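Local coordinates for hypothetical protein (Plasmodium falciparum, PDB 1ZSO) that is of unknown function but probably binds zinc, as a member of the UPF0587 family of CXXC-motif proteins, at residues B[38-42]-B[43-47]. Residues are numbered along the deposited sequence; the frame is centred on the assembly and turned at random.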
loop_
_atom_site.group_PDB
_atom_site.type_symbol
_atom_site.label_atom_id
_atom_site.label_comp_id
_atom_site.label_asym_id
_atom_site.label_seq_id
_atom_site.Cartn_x
_atom_site.Cartn_y
_atom_site.Cartn_z
ATOM N N ILE B 38 12.689 -0.209 1.600
ATOM C CA ILE B 38 12.974 -0.267 0.170
ATOM C C ILE B 38 13.679 0.969 -0.386
ATOM O O ILE B 38 13.773 2.022 0.264
ATOM C CB ILE B 38 11.687 -0.487 -0.615
ATOM C CG1 ILE B 38 10.782 0.740 -0.457
ATOM C CG2 ILE B 38 11.018 -1.820 -0.119
ATOM C CD1 ILE B 38 9.668 0.868 -1.512
ATOM N N ARG B 39 14.163 0.806 -1.608
ATOM C CA ARG B 39 14.786 1.880 -2.373
ATOM C C ARG B 39 14.351 1.818 -3.841
ATOM O O ARG B 39 14.063 0.748 -4.410
ATOM C CB ARG B 39 16.304 1.782 -2.279
ATOM C CG ARG B 39 17.061 3.028 -2.777
ATOM C CD ARG B 39 18.443 2.594 -3.144
ATOM N NE ARG B 39 19.176 3.571 -3.935
ATOM C CZ ARG B 39 20.088 4.395 -3.427
ATOM N NH1 ARG B 39 20.340 4.381 -2.115
ATOM N NH2 ARG B 39 20.729 5.255 -4.233
ATOM N N ASP B 40 14.286 2.986 -4.438
ATOM C CA ASP B 40 14.058 3.103 -5.860
ATOM C C ASP B 40 15.266 2.508 -6.597
ATOM O O ASP B 40 16.419 2.836 -6.313
ATOM C CB ASP B 40 13.844 4.577 -6.171
ATOM C CG ASP B 40 13.482 4.845 -7.595
ATOM O OD1 ASP B 40 13.486 3.893 -8.428
ATOM O OD2 ASP B 40 13.241 6.052 -7.887
ATOM N N SER B 41 15.010 1.584 -7.509
ATOM C CA SER B 41 16.074 0.939 -8.254
ATOM C C SER B 41 16.678 1.883 -9.277
ATOM O O SER B 41 17.787 1.622 -9.802
ATOM C CB SER B 41 15.546 -0.313 -8.955
ATOM O OG SER B 41 14.524 0.007 -9.869
ATOM N N THR B 42 15.995 2.992 -9.546
ATOM C CA THR B 42 16.510 3.975 -10.515
ATOM C C THR B 42 16.788 5.366 -9.918
ATOM O O THR B 42 16.950 6.311 -10.667
ATOM C CB THR B 42 15.548 4.183 -11.742
ATOM O OG1 THR B 42 14.347 4.832 -11.325
ATOM C CG2 THR B 42 15.209 2.868 -12.451
ATOM N N SER B 43 16.808 5.525 -8.591
ATOM C CA SER B 43 17.153 6.828 -7.990
ATOM C C SER B 43 17.624 6.616 -6.563
ATOM O O SER B 43 17.763 5.490 -6.135
ATOM C CB SER B 43 15.969 7.824 -8.031
ATOM O OG SER B 43 14.986 7.570 -7.006
ATOM N N SER B 44 17.871 7.707 -5.841
ATOM C CA SER B 44 18.317 7.701 -4.452
ATOM C C SER B 44 17.163 7.596 -3.445
ATOM O O SER B 44 17.388 7.361 -2.261
ATOM C CB SER B 44 19.093 8.983 -4.187
ATOM O OG SER B 44 20.384 8.976 -4.800
ATOM N N LEU B 45 15.920 7.746 -3.913
ATOM C CA LEU B 45 14.736 7.653 -3.052
ATOM C C LEU B 45 14.571 6.302 -2.292
ATOM O O LEU B 45 14.856 5.221 -2.792
ATOM C CB LEU B 45 13.486 7.947 -3.870
ATOM C CG LEU B 45 13.409 9.375 -4.438
ATOM C CD1 LEU B 45 12.216 9.511 -5.363
ATOM C CD2 LEU B 45 13.347 10.439 -3.314
ATOM N N THR B 46 14.120 6.407 -1.058
ATOM C CA THR B 46 13.922 5.255 -0.181
ATOM C C THR B 46 12.572 5.406 0.505
ATOM O O THR B 46 12.029 6.494 0.588
ATOM C CB THR B 46 15.019 5.175 0.891
ATOM O OG1 THR B 46 15.009 6.373 1.684
ATOM C CG2 THR B 46 16.347 5.066 0.277
ATOM N N ARG B 47 12.028 4.296 0.987
ATOM C CA ARG B 47 10.804 4.308 1.772
ATOM C C ARG B 47 10.962 3.264 2.892
ATOM O O ARG B 47 11.262 2.109 2.604
ATOM C CB ARG B 47 9.651 3.990 0.837
ATOM C CG ARG B 47 8.284 4.094 1.416
ATOM C CD ARG B 47 7.760 5.548 1.399
ATOM N NE ARG B 47 6.297 5.526 1.443
ATOM C CZ ARG B 47 5.544 6.447 2.032
ATOM N NH1 ARG B 47 6.103 7.484 2.670
ATOM N NH2 ARG B 47 4.221 6.301 2.008
#
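The carboxylate of the buried Asp40 is gripped at both oxygens by the loop that follows it. Ser43 OG donates to Asp40 OD2, at a very short 2.5 Å between Ser43 OG and Asp40 OD2 whose exact length is doubtful, while Asp40 OD1 accepts twice from Thr42. The backbone N of Thr42 lies 2.9 Å from Asp40 OD1 and comes down from well above the carboxylate plane, closing an Asx turn; Thr42 OG1, which also meets Lys78 NZ, approaches from the same face on the syn side, at a longer 3.2 Å from Asp40 OD1. With CG anti to the backbone N (chi1 -175°), the carboxylate reaches both residues, and three bonds limit its rotation. Ser43 OG in turn accepts from Leu45 N at 3.2 Å, an ST turn, so the hydroxyl links the carboxylate to the backbone of Leu45. These bonds lie within and just after the type I turn Asp40–Ser43, in the connection of the antiparallel hairpin of strands 34-40 and 46-52. Asp40 N to Leu45 O (2.8 Å) closes the loop end, and the hydrogen-bonded pair Ile38–Arg47 continues the ladder. Beside that pair, Ile38 CG1 packs alongside Arg47 CB at 3.7 Å; the end of Arg47 leads away, its NH1 hydrogen-bonding to Asp48 O of the second subunit. From the sheet face it shares with Thr46, Arg39 runs an extended chain past Leu45 O to the loop, where Arg39 NE makes a weak, bent bond to Ser43 O (3.2 Å, N-H...O 127°) and Ser44 CA lies over one guanidinium face, 3.4 Å from Arg39 NH2.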